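Local coordinates for protein ATP-dependent DNA ligase (Mycobacterium tuberculosis, PDB 6NHX) that seals breaks in double-stranded DNA at the expense of ATP, working with Ku in non-homologous end joining, at residues F223-E235 against W281-R293. The protein carries 1 engineered substitution. Residues are numbered along the deposited sequence; the frame is centred on the assembly and turned at random.
Sequences FAGRVGTGLSERE and WTPEGRLRQSSWR. With ATP (adenosine-5'-triphosphate), chain B.
Leu287 N donates to Ala224 O at 2.9 Å, the one direct hydrogen bond between 223-235 and 281-293. The same carbonyl oxygen receives a CA-H...O contact from Arg286. A second such contact runs the other way, from Ala224 CA to Gly285 O. Further along, water takes over. One molecule donates to both Arg226 O and Leu287 O. Another accepts from Gly228 N and donates to Ser290 O.

One cationic and one aromatic group meet at Arg286 and Phe223. The Arg286 chain turns about its CB-CG bond (chi2 -68°), which brings one face of its guanidinium against CD1 and CE1 of Phe223. CE1 of Phe223 sits over the centre of that face, 3.6 Å from Arg286 CZ. The two planes are 58° apart, so this is not a parallel stack.

Both segments belong to the C-terminal OB-fold domain of the ligase. Strand 220-228 pairs with strand 208-217, and strand 291-295 with strand 273-278. The pieces 223-228 and 291-293 run at 65° to each other, consistent with the single direct backbone bond between the segments.

Van der Waals contacts join the remaining side chains. Among the apolar pairs, Ala224 CB lies 4.2 Å from Leu287 CD1 and equally far from Trp281 CZ3, and Val227 CG1 touches Trp292 CE3. Leu287 CD2 in turn sits over the centre of the Trp281 ring. Against the backbone, Val227 CG2, anti to its own N, reaches Trp292 N at 3.7 Å. Trp292 CB rests 3.5 Å from Gly228 O. The buried NE1 of Trp292 finds no partner.

Next in the strand, Arg293 carries an extended chain to the ligand. Its NH1 and NH2 both bind ATP O2A, and salt bridges to Glu275 and Asp33 hold the guanidinium.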
ATOM      1  N   PHE A 223      -6.235 -22.744  10.839  1.00 17.14           N
ATOM      2  CA  PHE A 223      -5.245 -22.756   9.769  1.00 15.40           C
ATOM      3  C   PHE A 223      -5.898 -22.426   8.429  1.00 17.40           C
ATOM      4  O   PHE A 223      -6.917 -23.018   8.048  1.00 19.09           O
ATOM      5  CB  PHE A 223      -4.600 -24.143   9.745  1.00 15.27           C
ATOM      6  CG  PHE A 223      -3.537 -24.321   8.705  1.00 15.73           C
ATOM      7  CD1 PHE A 223      -3.523 -25.460   7.911  1.00 18.63           C
ATOM      8  CD2 PHE A 223      -2.532 -23.388   8.545  1.00 17.53           C
ATOM      9  CE1 PHE A 223      -2.537 -25.652   6.963  1.00 18.32           C
ATOM     10  CE2 PHE A 223      -1.543 -23.573   7.600  1.00 19.03           C
ATOM     11  CZ  PHE A 223      -1.551 -24.708   6.799  1.00 20.19           C
ATOM     12  N   ALA A 224      -5.323 -21.455   7.729  1.00 16.43           N
ATOM     13  CA  ALA A 224      -5.857 -20.977   6.464  1.00 17.25           C
ATOM     14  C   ALA A 224      -4.947 -21.285   5.283  1.00 19.96           C
ATOM     15  O   ALA A 224      -5.275 -20.916   4.146  1.00 20.27           O
ATOM     16  CB  ALA A 224      -6.094 -19.464   6.546  1.00 16.75           C
ATOM     17  N   GLY A 225      -3.823 -21.938   5.514  1.00 18.88           N
ATOM     18  CA  GLY A 225      -2.945 -22.364   4.445  1.00 18.62           C
ATOM     19  C   GLY A 225      -1.554 -21.774   4.568  1.00 18.84           C
ATOM     20  O   GLY A 225      -1.266 -20.918   5.403  1.00 18.04           O
ATOM     21  N   ARG A 226      -0.685 -22.286   3.715  1.00 23.45           N
ATOM     22  CA  ARG A 226       0.651 -21.750   3.569  1.00 19.08           C
ATOM     23  C   ARG A 226       0.634 -20.685   2.486  1.00 24.15           C
ATOM     24  O   ARG A 226       0.030 -20.874   1.425  1.00 28.17           O
ATOM     25  CB  ARG A 226       1.605 -22.870   3.162  1.00 21.69           C
ATOM     26  CG  ARG A 226       2.990 -22.380   2.827  1.00 24.77           C
ATOM     27  CD  ARG A 226       3.808 -23.439   2.109  1.00 32.05           C
ATOM     28  NE  ARG A 226       3.675 -24.735   2.759  1.00 28.11           N
ATOM     29  CZ  ARG A 226       4.303 -25.076   3.877  1.00 46.38           C
ATOM     30  NH1 ARG A 226       5.126 -24.223   4.472  1.00 48.02           N
ATOM     31  NH2 ARG A 226       4.111 -26.278   4.400  1.00 51.09           N
ATOM     32  N   VAL A 227       1.281 -19.560   2.765  1.00 20.04           N
ATOM     33  CA  VAL A 227       1.451 -18.485   1.792  1.00 23.30           C
ATOM     34  C   VAL A 227       2.936 -18.343   1.506  1.00 22.75           C
ATOM     35  O   VAL A 227       3.737 -18.118   2.420  1.00 22.04           O
ATOM     36  CB  VAL A 227       0.817 -17.150   2.239  1.00 20.62           C
ATOM     37  CG1 VAL A 227       1.468 -16.575   3.488  1.00 25.09           C
ATOM     38  CG2 VAL A 227       0.844 -16.135   1.089  1.00 24.63           C
ATOM     39  N   GLY A 228       3.310 -18.507   0.242  1.00 33.58           N
ATOM     40  CA  GLY A 228       4.682 -18.243  -0.143  1.00 36.32           C
ATOM     41  C   GLY A 228       4.986 -16.759  -0.037  1.00 36.54           C
ATOM     42  O   GLY A 228       4.124 -15.909  -0.263  1.00 32.06           O
ATOM     43  N   THR A 229       6.229 -16.447   0.327  1.00 30.28           N
ATOM     44  CA  THR A 229       6.631 -15.050   0.453  1.00 44.34           C
ATOM     45  C   THR A 229       6.955 -14.404  -0.888  1.00 51.13           C
ATOM     46  O   THR A 229       6.905 -13.175  -0.992  1.00 48.18           O
ATOM     47  CB  THR A 229       7.841 -14.910   1.386  1.00 44.27           C
ATOM     48  OG1 THR A 229       8.975 -15.567   0.801  1.00 47.20           O
ATOM     49  CG2 THR A 229       7.545 -15.517   2.754  1.00 42.32           C
ATOM     50  N   GLY A 230       7.267 -15.194  -1.909  1.00 52.47           N
ATOM     51  CA  GLY A 230       7.720 -14.685  -3.193  1.00 55.91           C
ATOM     52  C   GLY A 230       9.224 -14.662  -3.273  1.00 63.10           C
ATOM     53  O   GLY A 230       9.796 -14.868  -4.346  1.00 69.68           O
ATOM     54  N   LEU A 231       9.875 -14.400  -2.136  1.00 61.50           N
ATOM     55  CA  LEU A 231      11.324 -14.439  -1.956  1.00 61.69           C
ATOM     56  C   LEU A 231      12.033 -13.226  -2.540  1.00 67.89           C
ATOM     57  O   LEU A 231      12.223 -13.123  -3.752  1.00 79.11           O
ATOM     58  CB  LEU A 231      11.947 -15.744  -2.473  1.00 59.92           C
ATOM     59  CG  LEU A 231      11.414 -17.065  -1.909  1.00 59.90           C
ATOM     60  CD1 LEU A 231      12.134 -18.255  -2.526  1.00 58.68           C
ATOM     61  CD2 LEU A 231      11.531 -17.108  -0.392  1.00 64.13           C
ATOM     62  N   SER A 232      12.419 -12.297  -1.679  1.00 57.64           N
ATOM     63  CA  SER A 232      13.404 -11.286  -2.018  1.00 52.73           C
ATOM     64  C   SER A 232      14.803 -11.665  -1.578  1.00 56.46           C
ATOM     65  O   SER A 232      15.759 -10.966  -1.935  1.00 57.74           O
ATOM     66  CB  SER A 232      13.009  -9.929  -1.411  1.00 56.03           C
ATOM     67  OG  SER A 232      14.169  -9.171  -1.079  1.00 67.07           O
ATOM     68  N   GLU A 233      14.921 -12.713  -0.764  1.00 57.86           N
ATOM     69  CA  GLU A 233      16.127 -13.018   0.001  1.00 61.65           C
ATOM     70  C   GLU A 233      16.512 -11.866   0.926  1.00 64.30           C
ATOM     71  O   GLU A 233      17.524 -11.932   1.637  1.00 73.13           O
ATOM     72  CB  GLU A 233      17.308 -13.447  -0.878  1.00 64.35           C
ATOM     73  CG  GLU A 233      17.017 -14.678  -1.709  1.00 67.90           C
ATOM     74  CD  GLU A 233      18.192 -15.059  -2.592  1.00 75.03           C
ATOM     75  OE1 GLU A 233      19.248 -14.389  -2.497  1.00 77.67           O
ATOM     76  OE2 GLU A 233      18.068 -16.017  -3.383  1.00 77.46           O
ATOM     77  N   ARG A 234      15.705 -10.808   0.919  1.00 55.55           N
ATOM     78  CA  ARG A 234      15.744  -9.769   1.932  1.00 51.97           C
ATOM     79  C   ARG A 234      14.416  -9.634   2.656  1.00 48.82           C
ATOM     80  O   ARG A 234      14.402  -9.308   3.850  1.00 47.74           O
ATOM     81  CB  ARG A 234      16.139  -8.424   1.305  1.00 54.20           C
ATOM     82  CG  ARG A 234      15.673  -7.214   2.080  1.00 53.16           C
ATOM     83  CD  ARG A 234      16.794  -6.216   2.348  1.00 58.86           C
ATOM     84  NE  ARG A 234      16.471  -5.326   3.463  1.00 64.27           N
ATOM     85  CZ  ARG A 234      17.376  -4.653   4.164  1.00 66.57           C
ATOM     86  NH1 ARG A 234      18.663  -4.765   3.861  1.00 65.43           N
ATOM     87  NH2 ARG A 234      16.999  -3.860   5.159  1.00 65.72           N
ATOM     88  N   GLU A 235      13.303  -9.906   1.958  1.00 49.71           N
ATOM     89  CA  GLU A 235      12.047 -10.167   2.651  1.00 53.48           C
ATOM     90  C   GLU A 235      12.267 -11.115   3.811  1.00 59.04           C
ATOM     91  O   GLU A 235      11.692 -10.931   4.887  1.00 56.72           O
ATOM     92  CB  GLU A 235      11.051 -10.837   1.704  1.00 49.56           C
ATOM     93  CG  GLU A 235      10.305  -9.922   0.775  1.00 57.10           C
ATOM     94  CD  GLU A 235       9.599 -10.691  -0.326  1.00 69.97           C
ATOM     95  OE1 GLU A 235       8.650 -11.433  -0.005  1.00 72.48           O
ATOM     96  OE2 GLU A 235       9.984 -10.557  -1.508  1.00 73.97           O
ATOM     97  N   TRP A 281     -12.238 -19.040  -0.769  1.00 23.68           N
ATOM     98  CA  TRP A 281     -12.011 -19.982   0.316  1.00 22.53           C
ATOM     99  C   TRP A 281     -12.405 -21.376  -0.147  1.00 26.09           C
ATOM    100  O   TRP A 281     -13.369 -21.544  -0.900  1.00 30.25           O
ATOM    101  CB  TRP A 281     -12.878 -19.617   1.523  1.00 23.17           C
ATOM    102  CG  TRP A 281     -12.479 -18.361   2.240  1.00 24.94           C
ATOM    103  CD1 TRP A 281     -12.932 -17.102   1.989  1.00 31.22           C
ATOM    104  CD2 TRP A 281     -11.578 -18.250   3.351  1.00 24.52           C
ATOM    105  NE1 TRP A 281     -12.360 -16.209   2.865  1.00 28.45           N
ATOM    106  CE2 TRP A 281     -11.526 -16.888   3.711  1.00 29.94           C
ATOM    107  CE3 TRP A 281     -10.805 -19.167   4.069  1.00 27.41           C
ATOM    108  CZ2 TRP A 281     -10.731 -16.422   4.759  1.00 29.48           C
ATOM    109  CZ3 TRP A 281     -10.020 -18.704   5.114  1.00 24.70           C
ATOM    110  CH2 TRP A 281      -9.987 -17.344   5.446  1.00 26.01           C
ATOM    111  N   THR A 282     -11.644 -22.376   0.278  1.00 19.75           N
ATOM    112  CA  THR A 282     -12.117 -23.740   0.120  1.00 25.22           C
ATOM    113  C   THR A 282     -13.131 -24.047   1.214  1.00 28.73           C
ATOM    114  O   THR A 282     -13.164 -23.376   2.248  1.00 25.59           O
ATOM    115  CB  THR A 282     -10.962 -24.725   0.248  1.00 22.54           C
ATOM    116  OG1 THR A 282     -10.581 -24.820   1.624  1.00 21.72           O
ATOM    117  CG2 THR A 282      -9.771 -24.308  -0.594  1.00 28.20           C
ATOM    118  N   PRO A 283     -13.974 -25.063   1.016  1.00 32.03           N
ATOM    119  CA  PRO A 283     -14.918 -25.433   2.083  1.00 30.77           C
ATOM    120  C   PRO A 283     -14.246 -25.843   3.390  1.00 27.27           C
ATOM    121  O   PRO A 283     -14.875 -25.734   4.447  1.00 31.98           O
ATOM    122  CB  PRO A 283     -15.726 -26.581   1.460  1.00 30.71           C
ATOM    123  CG  PRO A 283     -14.877 -27.090   0.338  1.00 32.80           C
ATOM    124  CD  PRO A 283     -14.156 -25.889  -0.189  1.00 32.42           C
ATOM    125  N   GLU A 284     -12.988 -26.282   3.356  1.00 28.62           N
ATOM    126  CA  GLU A 284     -12.240 -26.626   4.562  1.00 26.36           C
ATOM    127  C   GLU A 284     -11.622 -25.418   5.260  1.00 30.62           C
ATOM    128  O   GLU A 284     -10.990 -25.586   6.308  1.00 32.81           O
ATOM    129  CB  GLU A 284     -11.142 -27.637   4.229  1.00 31.82           C
ATOM    130  CG  GLU A 284     -11.661 -28.968   3.699  1.00 40.08           C
ATOM    131  CD  GLU A 284     -12.041 -28.914   2.226  1.00 52.08           C
ATOM    132  OE1 GLU A 284     -12.886 -29.731   1.802  1.00 53.03           O
ATOM    133  OE2 GLU A 284     -11.503 -28.052   1.494  1.00 44.87           O
ATOM    134  N   GLY A 285     -11.773 -24.218   4.713  1.00 26.67           N
ATOM    135  CA  GLY A 285     -11.240 -23.026   5.338  1.00 28.06           C
ATOM    136  C   GLY A 285      -9.861 -22.607   4.887  1.00 23.34           C
ATOM    137  O   GLY A 285      -9.193 -21.862   5.615  1.00 26.99           O
ATOM    138  N   ARG A 286      -9.412 -23.047   3.718  1.00 22.02           N
ATOM    139  CA  ARG A 286      -8.114 -22.648   3.194  1.00 21.62           C
ATOM    140  C   ARG A 286      -8.280 -21.570   2.126  1.00 21.59           C
ATOM    141  O   ARG A 286      -9.309 -21.487   1.457  1.00 25.01           O
ATOM    142  CB  ARG A 286      -7.383 -23.844   2.582  1.00 23.68           C
ATOM    143  CG  ARG A 286      -7.315 -25.071   3.482  1.00 27.33           C
ATOM    144  CD  ARG A 286      -6.423 -24.815   4.686  1.00 29.15           C
ATOM    145  NE  ARG A 286      -6.257 -26.011   5.508  1.00 27.67           N
ATOM    146  CZ  ARG A 286      -5.372 -26.968   5.248  1.00 37.87           C
ATOM    147  NH1 ARG A 286      -4.584 -26.868   4.183  1.00 32.86           N
ATOM    148  NH2 ARG A 286      -5.274 -28.027   6.047  1.00 30.73           N
ATOM    149  N   LEU A 287      -7.248 -20.744   1.963  1.00 17.54           N
ATOM    150  CA  LEU A 287      -7.246 -19.691   0.952  1.00 19.83           C
ATOM    151  C   LEU A 287      -6.649 -20.238  -0.341  1.00 26.56           C
ATOM    152  O   LEU A 287      -5.498 -20.690  -0.357  1.00 27.64           O
ATOM    153  CB  LEU A 287      -6.466 -18.475   1.449  1.00 19.28           C
ATOM    154  CG  LEU A 287      -7.085 -17.757   2.647  1.00 18.45           C
ATOM    155  CD1 LEU A 287      -6.047 -16.856   3.308  1.00 20.58           C
ATOM    156  CD2 LEU A 287      -8.306 -16.945   2.232  1.00 20.65           C
ATOM    157  N   ARG A 288      -7.432 -20.211  -1.419  1.00 22.09           N
ATOM    158  CA  ARG A 288      -6.938 -20.634  -2.721  1.00 21.28           C
ATOM    159  C   ARG A 288      -6.192 -19.496  -3.410  1.00 21.93           C
ATOM    160  O   ARG A 288      -6.510 -18.314  -3.229  1.00 20.63           O
ATOM    161  CB  ARG A 288      -8.090 -21.089  -3.618  1.00 23.59           C
ATOM    162  CG  ARG A 288      -8.600 -22.477  -3.312  1.00 25.04           C
ATOM    163  CD  ARG A 288      -9.386 -23.039  -4.480  1.00 34.00           C
ATOM    164  NE  ARG A 288      -9.534 -24.487  -4.373  1.00 49.16           N
ATOM    165  CZ  ARG A 288     -10.680 -25.100  -4.098  1.00 51.50           C
ATOM    166  NH1 ARG A 288     -11.786 -24.391  -3.912  1.00 51.56           N
ATOM    167  NH2 ARG A 288     -10.723 -26.422  -4.015  1.00 50.11           N
ATOM    168  N   GLN A 289      -5.189 -19.869  -4.207  1.00 26.24           N
ATOM    169  CA  GLN A 289      -4.412 -18.925  -5.012  1.00 29.05           C
ATOM    170  C   GLN A 289      -3.930 -17.747  -4.173  1.00 25.50           C
ATOM    171  O   GLN A 289      -4.063 -16.578  -4.548  1.00 22.98           O
ATOM    172  CB  GLN A 289      -5.198 -18.464  -6.236  1.00 33.10           C
ATOM    173  CG  GLN A 289      -5.446 -19.578  -7.237  1.00 42.34           C
ATOM    174  CD  GLN A 289      -6.175 -19.095  -8.465  1.00 51.28           C
ATOM    175  OE1 GLN A 289      -7.333 -19.444  -8.688  1.00 57.53           O
ATOM    176  NE2 GLN A 289      -5.503 -18.283  -9.272  1.00 53.66           N
ATOM    177  N   SER A 290      -3.370 -18.068  -3.015  1.00 23.90           N
ATOM    178  CA  SER A 290      -2.962 -17.035  -2.083  1.00 19.35           C
ATOM    179  C   SER A 290      -1.683 -16.360  -2.562  1.00 19.46           C
ATOM    180  O   SER A 290      -0.848 -16.963  -3.244  1.00 22.72           O
ATOM    181  CB  SER A 290      -2.752 -17.633  -0.690  1.00 24.39           C
ATOM    182  OG  SER A 290      -1.750 -18.640  -0.718  1.00 28.25           O
ATOM    183  N   SER A 291      -1.539 -15.084  -2.213  1.00 16.48           N
ATOM    184  CA  SER A 291      -0.280 -14.398  -2.439  1.00 15.41           C
ATOM    185  C   SER A 291      -0.076 -13.379  -1.330  1.00 17.38           C
ATOM    186  O   SER A 291      -1.034 -12.842  -0.769  1.00 19.32           O
ATOM    187  CB  SER A 291      -0.202 -13.726  -3.818  1.00 16.57           C
ATOM    188  OG  SER A 291      -1.184 -12.717  -3.965  1.00 17.72           O
ATOM    189  N   TRP A 292       1.187 -13.114  -1.046  1.00 16.63           N
ATOM    190  CA  TRP A 292       1.607 -12.269   0.061  1.00 18.80           C
ATOM    191  C   TRP A 292       1.490 -10.803  -0.336  1.00 18.93           C
ATOM    192  O   TRP A 292       2.118 -10.366  -1.307  1.00 22.05           O
ATOM    193  CB  TRP A 292       3.071 -12.614   0.323  1.00 24.29           C
ATOM    194  CG  TRP A 292       3.776 -11.796   1.349  1.00 25.65           C
ATOM    195  CD1 TRP A 292       4.798 -10.914   1.135  1.00 36.07           C
ATOM    196  CD2 TRP A 292       3.568 -11.835   2.759  1.00 28.14           C
ATOM    197  NE1 TRP A 292       5.215 -10.376   2.328  1.00 35.20           N
ATOM    198  CE2 TRP A 292       4.475 -10.926   3.342  1.00 26.83           C
ATOM    199  CE3 TRP A 292       2.687 -12.531   3.587  1.00 28.79           C
ATOM    200  CZ2 TRP A 292       4.531 -10.702   4.713  1.00 29.05           C
ATOM    201  CZ3 TRP A 292       2.743 -12.305   4.951  1.00 30.33           C
ATOM    202  CH2 TRP A 292       3.659 -11.398   5.500  1.00 31.59           C
ATOM    203  N   ARG A 293       0.688 -10.034   0.397  1.00 15.84           N
ATOM    204  CA  ARG A 293       0.775  -8.589   0.213  1.00 14.74           C
ATOM    205  C   ARG A 293       1.812  -7.968   1.141  1.00 15.75           C
ATOM    206  O   ARG A 293       2.706  -7.256   0.675  1.00 17.61           O
ATOM    207  CB  ARG A 293      -0.597  -7.919   0.342  1.00 13.13           C
ATOM    208  CG  ARG A 293      -0.646  -6.549  -0.319  1.00 21.30           C
ATOM    209  CD  ARG A 293      -1.818  -5.733   0.191  1.00 29.81           C
ATOM    210  NE  ARG A 293      -1.998  -4.510  -0.586  1.00 24.42           N
ATOM    211  CZ  ARG A 293      -2.896  -3.575  -0.300  1.00 28.18           C
ATOM    212  NH1 ARG A 293      -3.696  -3.716   0.753  1.00 25.32           N
ATOM    213  NH2 ARG A 293      -2.999  -2.501  -1.071  1.00 19.72           N
TER
HETATM  214  PG  ATP B1000      -6.339   2.807   4.080  1.00 17.91           P
HETATM  215  O1G ATP B1000      -7.339   3.247   3.030  1.00 17.33           O
HETATM  216  O2G ATP B1000      -6.762   3.048   5.517  1.00 20.04           O
HETATM  217  O3G ATP B1000      -4.936   3.309   3.788  1.00 18.64           O
HETATM  218  PB  ATP B1000      -5.187   0.219   3.337  1.00 22.60           P
HETATM  219  O1B ATP B1000      -5.598  -1.211   3.578  1.00 31.05           O
HETATM  220  O2B ATP B1000      -3.791   0.697   3.673  1.00 33.43           O
HETATM  221  O3B ATP B1000      -6.291   1.185   4.007  1.00 22.96           O
HETATM  222  PA  ATP B1000      -6.022  -0.257   0.602  1.00 19.07           P
HETATM  223  O1A ATP B1000      -7.397  -0.721   0.974  1.00 22.17           O
HETATM  224  O2A ATP B1000      -4.905  -1.167   0.162  1.00 23.61           O
HETATM  225  O3A ATP B1000      -5.471   0.618   1.818  1.00 24.28           O
HETATM  226  O5' ATP B1000      -6.157   1.017  -0.388  1.00 22.18           O
HETATM  227  C5' ATP B1000      -5.025   1.495  -1.110  1.00 17.49           C
HETATM  228  C4' ATP B1000      -4.171   2.431  -0.249  1.00 14.02           C
HETATM  229  O4' ATP B1000      -3.202   3.027  -1.111  1.00 17.12           O
HETATM  230  C3' ATP B1000      -4.951   3.569   0.375  1.00 15.36           C
HETATM  231  O3' ATP B1000      -4.244   4.030   1.523  1.00 17.30           O
HETATM  232  C2' ATP B1000      -4.846   4.614  -0.699  1.00 14.78           C
HETATM  233  O2' ATP B1000      -5.059   5.942  -0.199  1.00 15.59           O
HETATM  234  C1' ATP B1000      -3.420   4.432  -1.207  1.00 17.37           C
HETATM  235  N9  ATP B1000      -3.294   4.745  -2.645  1.00 14.25           N
HETATM  236  C8  ATP B1000      -2.647   3.998  -3.575  1.00 14.33           C
HETATM  237  N7  ATP B1000      -2.693   4.596  -4.797  1.00 12.43           N
HETATM  238  C5  ATP B1000      -3.365   5.751  -4.628  1.00 11.63           C
HETATM  239  C6  ATP B1000      -3.785   6.835  -5.504  1.00 11.01           C
HETATM  240  N6  ATP B1000      -3.510   6.793  -6.813  1.00 12.23           N
HETATM  241  N1  ATP B1000      -4.469   7.851  -4.957  1.00 11.03           N
HETATM  242  C2  ATP B1000      -4.770   7.906  -3.654  1.00 11.57           C
HETATM  243  N3  ATP B1000      -4.431   6.937  -2.790  1.00 12.55           N
HETATM  244  C4  ATP B1000      -3.757   5.849  -3.228  1.00 12.76           C
HETATM  245  O   HOH W   1      -2.829 -20.837   1.063  1.00 38.26           O
HETATM  246  O   HOH W   2       1.236 -18.808  -1.883  1.00 33.71           O